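PDB 3W5M: putative rhamnosidase from Streptomyces avermitilis, which hydrolyses terminal non-reducing alpha-L-rhamnose residues from alpha-L-rhamnosides, releasing L-rhamnose from citrus flavonoids and gum arabic. Local coordinates for residues A[300-312]-A[445-458]. Residues are numbered along the deposited sequence; the frame is centred on the assembly and turned at random.
Sequences SAANQLRHEFRLP and TAGWTSPGFDDRAW
Gln-304, Arg-306 and Glu-308, alternate residues on one face of strand 303-311, fix the loop 445-458 to an antiparallel sheet through a salt-bridge network and aromatic packing. Arg-306 NE donates at 2.7 Å to Trp-448 O, which lies in the guanidinium plane and is met on a lone pair. Its NH1 forms a salt bridge with Asp-455 OD2 at 3.0 Å, from above the carboxylate plane. NH1 and NH2 also salt-bridge Glu-308 OE2 at 3.0 Å, while Phe-453 CD2 lies 3.6 Å over the guanidinium centre. The chain bends at chi3 (-49°), which brings the guanidinium edge to these acceptors; CD makes a CH-pi contact, 3.8 Å from the Trp-458 six-membered ring centroid. A methionine at Arg-306 would probably leave Asp-455 without this charged mate and Trp-448 O without its NE donor. On the strand's other side Phe-309 and Leu-311 pack on strand 398-407 of a second sheet, consistent with a beta-sandwich bearing the loop on its outer face. Glu-308 binds the backbone just after Pro-451, OE1 accepting from Gly-452 N (2.9 Å), OE2 from Phe-453 N (3.1 Å). The Gln-304 amide stacks on Trp-448, planes 14° apart; Thr-445 OG1 donates to Gln-304 OE1 at 2.9 Å.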
ATOM      1  N   SER A 300     -14.403 -12.573 -11.257  1.00 26.52           N
ATOM      2  CA  SER A 300     -14.026 -11.490 -10.385  1.00 24.76           C
ATOM      3  C   SER A 300     -14.939 -10.284 -10.565  1.00 22.31           C
ATOM      4  O   SER A 300     -14.465  -9.169 -10.524  1.00 20.78           O
ATOM      5  CB  SER A 300     -12.578 -11.092 -10.685  1.00 28.19           C
ATOM      6  OG  SER A 300     -11.686 -12.153 -10.364  1.00 35.13           O
ATOM      7  N   ALA A 301     -16.244 -10.493 -10.742  1.00 22.16           N
ATOM      8  CA  ALA A 301     -17.117  -9.352 -11.013  1.00 21.91           C
ATOM      9  C   ALA A 301     -17.259  -8.503  -9.747  1.00 22.17           C
ATOM     10  O   ALA A 301     -17.053  -9.019  -8.638  1.00 22.20           O
ATOM     11  CB  ALA A 301     -18.482  -9.829 -11.490  1.00 23.33           C
ATOM     12  N   ALA A 302     -17.538  -7.204  -9.921  1.00 19.27           N
ATOM     13  CA  ALA A 302     -17.964  -6.303  -8.833  1.00 19.54           C
ATOM     14  C   ALA A 302     -19.434  -6.144  -9.009  1.00 19.14           C
ATOM     15  O   ALA A 302     -19.878  -5.314  -9.816  1.00 20.14           O
ATOM     16  CB  ALA A 302     -17.305  -4.949  -8.920  1.00 20.48           C
ATOM     17  N   ASN A 303     -20.199  -6.976  -8.318  1.00 18.13           N
ATOM     18  CA  ASN A 303     -21.672  -6.951  -8.486  1.00 17.51           C
ATOM     19  C   ASN A 303     -22.366  -5.798  -7.810  1.00 16.85           C
ATOM     20  O   ASN A 303     -21.823  -5.178  -6.912  1.00 17.97           O
ATOM     21  CB  ASN A 303     -22.278  -8.273  -7.995  1.00 18.34           C
ATOM     22  CG  ASN A 303     -21.912  -9.454  -8.883  1.00 18.96           C
ATOM     23  OD1 ASN A 303     -22.299  -9.526 -10.034  1.00 20.34           O
ATOM     24  ND2 ASN A 303     -21.149 -10.386  -8.344  1.00 18.82           N
ATOM     25  N   GLN A 304     -23.590  -5.497  -8.247  1.00 17.82           N
ATOM     26  CA  GLN A 304     -24.421  -4.497  -7.619  1.00 17.63           C
ATOM     27  C   GLN A 304     -25.406  -5.096  -6.609  1.00 18.63           C
ATOM     28  O   GLN A 304     -26.063  -6.082  -6.905  1.00 20.52           O
ATOM     29  CB  GLN A 304     -25.207  -3.761  -8.704  1.00 18.27           C
ATOM     30  CG  GLN A 304     -24.289  -3.011  -9.678  1.00 19.33           C
ATOM     31  CD  GLN A 304     -25.065  -2.306 -10.784  1.00 22.59           C
ATOM     32  OE1 GLN A 304     -26.220  -2.667 -11.105  1.00 24.86           O
ATOM     33  NE2 GLN A 304     -24.420  -1.332 -11.413  1.00 22.25           N
ATOM     34  N   LEU A 305     -25.477  -4.502  -5.422  1.00 18.91           N
ATOM     35  CA  LEU A 305     -26.413  -4.936  -4.370  1.00 20.11           C
ATOM     36  C   LEU A 305     -27.239  -3.735  -3.942  1.00 20.54           C
ATOM     37  O   LEU A 305     -26.725  -2.622  -3.877  1.00 21.39           O
ATOM     38  CB  LEU A 305     -25.648  -5.545  -3.192  1.00 21.01           C
ATOM     39  CG  LEU A 305     -25.079  -6.961  -3.339  1.00 21.05           C
ATOM     40  CD1 LEU A 305     -23.969  -7.096  -4.360  1.00 23.48           C
ATOM     41  CD2 LEU A 305     -24.494  -7.339  -1.970  1.00 23.54           C
ATOM     42  N   ARG A 306     -28.533  -3.919  -3.684  1.00 20.17           N
ATOM     43  CA  ARG A 306     -29.346  -2.762  -3.325  1.00 20.37           C
ATOM     44  C   ARG A 306     -30.527  -3.150  -2.473  1.00 19.69           C
ATOM     45  O   ARG A 306     -30.952  -4.309  -2.487  1.00 19.90           O
ATOM     46  CB  ARG A 306     -29.897  -2.024  -4.566  1.00 21.65           C
ATOM     47  CG  ARG A 306     -30.969  -2.813  -5.314  1.00 21.93           C
ATOM     48  CD  ARG A 306     -31.395  -2.097  -6.609  1.00 21.37           C
ATOM     49  NE  ARG A 306     -31.718  -0.675  -6.427  1.00 23.97           N
ATOM     50  CZ  ARG A 306     -32.921  -0.189  -6.129  1.00 23.29           C
ATOM     51  NH1 ARG A 306     -33.938  -1.010  -5.904  1.00 23.21           N
ATOM     52  NH2 ARG A 306     -33.086   1.122  -6.022  1.00 23.60           N
ATOM     53  N   HIS A 307     -31.055  -2.141  -1.798  1.00 19.94           N
ATOM     54  CA  HIS A 307     -32.210  -2.267  -0.934  1.00 22.83           C
ATOM     55  C   HIS A 307     -32.973  -0.946  -0.889  1.00 22.89           C
ATOM     56  O   HIS A 307     -32.392   0.095  -0.542  1.00 21.55           O
ATOM     57  CB  HIS A 307     -31.728  -2.623   0.456  1.00 23.14           C
ATOM     58  CG  HIS A 307     -32.821  -2.720   1.474  1.00 25.43           C
ATOM     59  ND1 HIS A 307     -33.902  -3.563   1.333  1.00 27.95           N
ATOM     60  CD2 HIS A 307     -32.977  -2.104   2.668  1.00 26.85           C
ATOM     61  CE1 HIS A 307     -34.685  -3.458   2.394  1.00 27.31           C
ATOM     62  NE2 HIS A 307     -34.156  -2.568   3.213  1.00 28.77           N
ATOM     63  N   GLU A 308     -34.273  -0.988  -1.205  1.00 24.82           N
ATOM     64  CA  GLU A 308     -35.153   0.169  -0.950  1.00 26.12           C
ATOM     65  C   GLU A 308     -35.903   0.034   0.370  1.00 25.79           C
ATOM     66  O   GLU A 308     -36.201  -1.090   0.815  1.00 27.70           O
ATOM     67  CB  GLU A 308     -36.140   0.413  -2.101  1.00 27.42           C
ATOM     68  CG  GLU A 308     -35.428   0.938  -3.348  1.00 30.74           C
ATOM     69  CD  GLU A 308     -36.374   1.360  -4.473  1.00 34.15           C
ATOM     70  OE1 GLU A 308     -37.428   1.975  -4.177  1.00 33.55           O
ATOM     71  OE2 GLU A 308     -36.046   1.078  -5.657  1.00 33.55           O
ATOM     72  N   PHE A 309     -36.168   1.172   0.992  1.00 26.91           N
ATOM     73  CA  PHE A 309     -36.843   1.233   2.281  1.00 28.86           C
ATOM     74  C   PHE A 309     -37.505   2.595   2.447  1.00 31.54           C
ATOM     75  O   PHE A 309     -37.145   3.579   1.777  1.00 34.60           O
ATOM     76  CB  PHE A 309     -35.849   0.961   3.438  1.00 27.47           C
ATOM     77  CG  PHE A 309     -34.642   1.867   3.418  1.00 26.59           C
ATOM     78  CD1 PHE A 309     -33.580   1.619   2.542  1.00 26.77           C
ATOM     79  CD2 PHE A 309     -34.587   2.985   4.235  1.00 26.20           C
ATOM     80  CE1 PHE A 309     -32.494   2.474   2.514  1.00 26.18           C
ATOM     81  CE2 PHE A 309     -33.494   3.840   4.225  1.00 26.95           C
ATOM     82  CZ  PHE A 309     -32.449   3.589   3.349  1.00 26.89           C
ATOM     83  N   ARG A 310     -38.470   2.645   3.357  1.00 32.48           N
ATOM     84  CA  ARG A 310     -39.232   3.843   3.642  1.00 34.80           C
ATOM     85  C   ARG A 310     -38.802   4.375   5.010  1.00 33.22           C
ATOM     86  O   ARG A 310     -38.615   3.602   5.955  1.00 33.07           O
ATOM     87  CB  ARG A 310     -40.724   3.471   3.616  1.00 41.39           C
ATOM     88  CG  ARG A 310     -41.723   4.618   3.609  1.00 49.30           C
ATOM     89  CD  ARG A 310     -43.066   4.147   4.173  1.00 56.67           C
ATOM     90  NE  ARG A 310     -44.168   5.076   3.910  1.00 62.18           N
ATOM     91  CZ  ARG A 310     -45.374   5.018   4.484  1.00 64.93           C
ATOM     92  NH1 ARG A 310     -45.656   4.076   5.386  1.00 65.98           N
ATOM     93  NH2 ARG A 310     -46.307   5.913   4.163  1.00 59.94           N
ATOM     94  N   LEU A 311     -38.596   5.682   5.103  1.00 32.07           N
ATOM     95  CA  LEU A 311     -38.321   6.341   6.370  1.00 33.29           C
ATOM     96  C   LEU A 311     -39.503   7.257   6.730  1.00 35.39           C
ATOM     97  O   LEU A 311     -40.253   7.663   5.835  1.00 35.00           O
ATOM     98  CB  LEU A 311     -37.023   7.155   6.287  1.00 30.72           C
ATOM     99  CG  LEU A 311     -35.716   6.377   6.074  1.00 32.03           C
ATOM    100  CD1 LEU A 311     -34.535   7.338   6.021  1.00 33.50           C
ATOM    101  CD2 LEU A 311     -35.550   5.321   7.155  1.00 32.66           C
ATOM    102  N   PRO A 312     -39.673   7.586   8.031  1.00 36.77           N
ATOM    103  CA  PRO A 312     -40.805   8.462   8.372  1.00 37.89           C
ATOM    104  C   PRO A 312     -40.611   9.908   7.926  1.00 37.65           C
ATOM    105  O   PRO A 312     -39.475  10.341   7.717  1.00 34.73           O
ATOM    106  CB  PRO A 312     -40.857   8.380   9.904  1.00 39.20           C
ATOM    107  CG  PRO A 312     -39.457   8.067  10.306  1.00 38.24           C
ATOM    108  CD  PRO A 312     -38.938   7.149   9.232  1.00 35.52           C
ATOM    109  N   THR A 445     -27.252  -0.100 -15.230  1.00 25.78           N
ATOM    110  CA  THR A 445     -28.663  -0.190 -14.847  1.00 26.64           C
ATOM    111  C   THR A 445     -29.025   1.176 -14.291  1.00 28.85           C
ATOM    112  O   THR A 445     -29.007   1.418 -13.082  1.00 26.43           O
ATOM    113  CB  THR A 445     -28.903  -1.343 -13.829  1.00 25.28           C
ATOM    114  OG1 THR A 445     -28.046  -1.138 -12.700  1.00 25.82           O
ATOM    115  CG2 THR A 445     -28.558  -2.668 -14.443  1.00 25.41           C
ATOM    116  N   ALA A 446     -29.354   2.102 -15.192  1.00 27.27           N
ATOM    117  CA  ALA A 446     -29.599   3.473 -14.782  1.00 28.85           C
ATOM    118  C   ALA A 446     -30.650   3.592 -13.681  1.00 27.06           C
ATOM    119  O   ALA A 446     -31.750   3.011 -13.778  1.00 28.95           O
ATOM    120  CB  ALA A 446     -29.995   4.324 -15.995  1.00 30.72           C
ATOM    121  N   GLY A 447     -30.309   4.348 -12.645  1.00 24.49           N
ATOM    122  CA  GLY A 447     -31.251   4.651 -11.562  1.00 25.04           C
ATOM    123  C   GLY A 447     -31.182   3.703 -10.361  1.00 24.49           C
ATOM    124  O   GLY A 447     -31.923   3.880  -9.391  1.00 23.28           O
ATOM    125  N   TRP A 448     -30.257   2.747 -10.385  1.00 23.66           N
ATOM    126  CA  TRP A 448     -30.262   1.690  -9.366  1.00 22.24           C
ATOM    127  C   TRP A 448     -29.873   2.179  -7.973  1.00 23.31           C
ATOM    128  O   TRP A 448     -30.142   1.489  -6.969  1.00 23.20           O
ATOM    129  CB  TRP A 448     -29.402   0.485  -9.808  1.00 24.07           C
ATOM    130  CG  TRP A 448     -27.928   0.767  -9.734  1.00 24.02           C
ATOM    131  CD1 TRP A 448     -27.208   1.561 -10.571  1.00 24.07           C
ATOM    132  CD2 TRP A 448     -26.996   0.267  -8.753  1.00 24.42           C
ATOM    133  NE1 TRP A 448     -25.881   1.570 -10.195  1.00 25.86           N
ATOM    134  CE2 TRP A 448     -25.739   0.820  -9.057  1.00 23.14           C
ATOM    135  CE3 TRP A 448     -27.119  -0.564  -7.621  1.00 23.25           C
ATOM    136  CZ2 TRP A 448     -24.591   0.538  -8.305  1.00 24.74           C
ATOM    137  CZ3 TRP A 448     -25.974  -0.843  -6.869  1.00 22.79           C
ATOM    138  CH2 TRP A 448     -24.736  -0.294  -7.213  1.00 22.65           C
ATOM    139  N   THR A 449     -29.206   3.327  -7.883  1.00 23.07           N
ATOM    140  CA  THR A 449     -28.845   3.869  -6.563  1.00 24.26           C
ATOM    141  C   THR A 449     -29.908   4.810  -6.023  1.00 23.42           C
ATOM    142  O   THR A 449     -29.721   5.425  -4.987  1.00 22.96           O
ATOM    143  CB  THR A 449     -27.474   4.556  -6.568  1.00 25.71           C
ATOM    144  OG1 THR A 449     -27.546   5.750  -7.351  1.00 27.83           O
ATOM    145  CG2 THR A 449     -26.428   3.623  -7.181  1.00 24.61           C
ATOM    146  N   SER A 450     -31.035   4.903  -6.739  1.00 24.75           N
ATOM    147  CA  SER A 450     -32.155   5.751  -6.336  1.00 25.66           C
ATOM    148  C   SER A 450     -33.447   4.971  -6.073  1.00 23.47           C
ATOM    149  O   SER A 450     -33.661   3.905  -6.650  1.00 25.66           O
ATOM    150  CB  SER A 450     -32.413   6.843  -7.402  1.00 23.65           C
ATOM    151  OG  SER A 450     -31.349   7.784  -7.394  1.00 25.26           O
ATOM    152  N   PRO A 451     -34.325   5.513  -5.210  1.00 25.40           N
ATOM    153  CA  PRO A 451     -35.591   4.827  -4.971  1.00 26.58           C
ATOM    154  C   PRO A 451     -36.458   4.878  -6.216  1.00 28.36           C
ATOM    155  O   PRO A 451     -36.179   5.663  -7.111  1.00 29.48           O
ATOM    156  CB  PRO A 451     -36.225   5.615  -3.820  1.00 25.54           C
ATOM    157  CG  PRO A 451     -35.555   6.933  -3.807  1.00 25.70           C
ATOM    158  CD  PRO A 451     -34.233   6.803  -4.498  1.00 23.59           C
ATOM    159  N   GLY A 452     -37.476   4.017  -6.275  1.00 30.83           N
ATOM    160  CA  GLY A 452     -38.381   3.949  -7.421  1.00 33.20           C
ATOM    161  C   GLY A 452     -37.835   3.118  -8.575  1.00 34.30           C
ATOM    162  O   GLY A 452     -38.378   3.149  -9.675  1.00 37.25           O
ATOM    163  N   PHE A 453     -36.749   2.385  -8.334  1.00 33.73           N
ATOM    164  CA  PHE A 453     -36.102   1.560  -9.370  1.00 31.92           C
ATOM    165  C   PHE A 453     -36.759   0.188  -9.504  1.00 32.30           C
ATOM    166  O   PHE A 453     -37.104  -0.446  -8.522  1.00 34.08           O
ATOM    167  CB  PHE A 453     -34.578   1.435  -9.084  1.00 30.28           C
ATOM    168  CG  PHE A 453     -33.834   0.557 -10.052  1.00 28.57           C
ATOM    169  CD1 PHE A 453     -33.419   1.051 -11.290  1.00 27.18           C
ATOM    170  CD2 PHE A 453     -33.528  -0.760  -9.724  1.00 27.86           C
ATOM    171  CE1 PHE A 453     -32.742   0.230 -12.191  1.00 27.22           C
ATOM    172  CE2 PHE A 453     -32.845  -1.593 -10.616  1.00 28.03           C
ATOM    173  CZ  PHE A 453     -32.453  -1.099 -11.858  1.00 27.81           C
ATOM    174  N   ASP A 454     -36.938  -0.275 -10.734  1.00 34.67           N
ATOM    175  CA  ASP A 454     -37.550  -1.578 -10.967  1.00 36.84           C
ATOM    176  C   ASP A 454     -36.506  -2.692 -10.925  1.00 35.36           C
ATOM    177  O   ASP A 454     -35.842  -2.947 -11.942  1.00 34.33           O
ATOM    178  CB  ASP A 454     -38.294  -1.571 -12.322  1.00 41.17           C
ATOM    179  CG  ASP A 454     -38.948  -2.917 -12.658  1.00 44.50           C
ATOM    180  OD1 ASP A 454     -38.971  -3.845 -11.823  1.00 43.71           O
ATOM    181  OD2 ASP A 454     -39.447  -3.049 -13.792  1.00 51.54           O
ATOM    182  N   ASP A 455     -36.365  -3.353  -9.767  1.00 34.72           N
ATOM    183  CA  ASP A 455     -35.426  -4.471  -9.608  1.00 35.02           C
ATOM    184  C   ASP A 455     -36.065  -5.873  -9.538  1.00 37.46           C
ATOM    185  O   ASP A 455     -35.478  -6.810  -8.982  1.00 34.35           O
ATOM    186  CB  ASP A 455     -34.463  -4.229  -8.411  1.00 36.99           C
ATOM    187  CG  ASP A 455     -35.170  -4.186  -7.039  1.00 38.75           C
ATOM    188  OD1 ASP A 455     -36.409  -4.398  -6.978  1.00 39.93           O
ATOM    189  OD2 ASP A 455     -34.465  -3.952  -6.007  1.00 37.58           O
ATOM    190  N   ARG A 456     -37.248  -6.040 -10.123  1.00 42.73           N
ATOM    191  CA  ARG A 456     -37.947  -7.333 -10.034  1.00 42.38           C
ATOM    192  C   ARG A 456     -37.181  -8.503 -10.654  1.00 40.90           C
ATOM    193  O   ARG A 456     -37.344  -9.641 -10.221  1.00 43.30           O
ATOM    194  CB  ARG A 456     -39.360  -7.233 -10.613  1.00 48.71           C
ATOM    195  CG  ARG A 456     -40.429  -6.882  -9.584  1.00 51.79           C
ATOM    196  CD  ARG A 456     -41.444  -5.895 -10.150  1.00 58.59           C
ATOM    197  NE  ARG A 456     -41.837  -6.228 -11.523  1.00 63.38           N
ATOM    198  CZ  ARG A 456     -42.225  -5.346 -12.444  1.00 64.13           C
ATOM    199  NH1 ARG A 456     -42.288  -4.049 -12.165  1.00 65.08           N
ATOM    200  NH2 ARG A 456     -42.549  -5.767 -13.655  1.00 64.55           N
ATOM    201  N   ALA A 457     -36.348  -8.217 -11.656  1.00 38.93           N
ATOM    202  CA  ALA A 457     -35.506  -9.237 -12.287  1.00 39.30           C
ATOM    203  C   ALA A 457     -34.065  -9.289 -11.740  1.00 35.82           C
ATOM    204  O   ALA A 457     -33.218  -9.983 -12.288  1.00 38.78           O
ATOM    205  CB  ALA A 457     -35.499  -9.062 -13.795  1.00 37.75           C
ATOM    206  N   TRP A 458     -33.790  -8.535 -10.681  1.00 33.06           N
ATOM    207  CA  TRP A 458     -32.577  -8.754  -9.874  1.00 30.44           C
ATOM    208  C   TRP A 458     -32.723 -10.041  -9.033  1.00 32.58           C
ATOM    209  O   TRP A 458     -33.828 -10.578  -8.903  1.00 34.69           O
ATOM    210  CB  TRP A 458     -32.324  -7.523  -9.007  1.00 28.79           C
ATOM    211  CG  TRP A 458     -31.801  -6.336  -9.774  1.00 27.77           C
ATOM    212  CD1 TRP A 458     -32.206  -5.901 -11.023  1.00 27.00           C
ATOM    213  CD2 TRP A 458     -30.813  -5.404  -9.331  1.00 25.39           C
ATOM    214  NE1 TRP A 458     -31.496  -4.782 -11.379  1.00 26.57           N
ATOM    215  CE2 TRP A 458     -30.638  -4.454 -10.362  1.00 25.27           C
ATOM    216  CE3 TRP A 458     -30.032  -5.295  -8.172  1.00 25.13           C
ATOM    217  CZ2 TRP A 458     -29.720  -3.405 -10.267  1.00 23.91           C
ATOM    218  CZ3 TRP A 458     -29.120  -4.264  -8.082  1.00 23.62           C
ATOM    219  CH2 TRP A 458     -28.978  -3.314  -9.127  1.00 24.89           C
TER
HETATM  220  O   HOH W   1     -25.012   0.497 -13.423  1.00 25.32           O
HETATM  221  O   HOH W   2     -35.427  -3.283  -2.747  1.00 45.44           O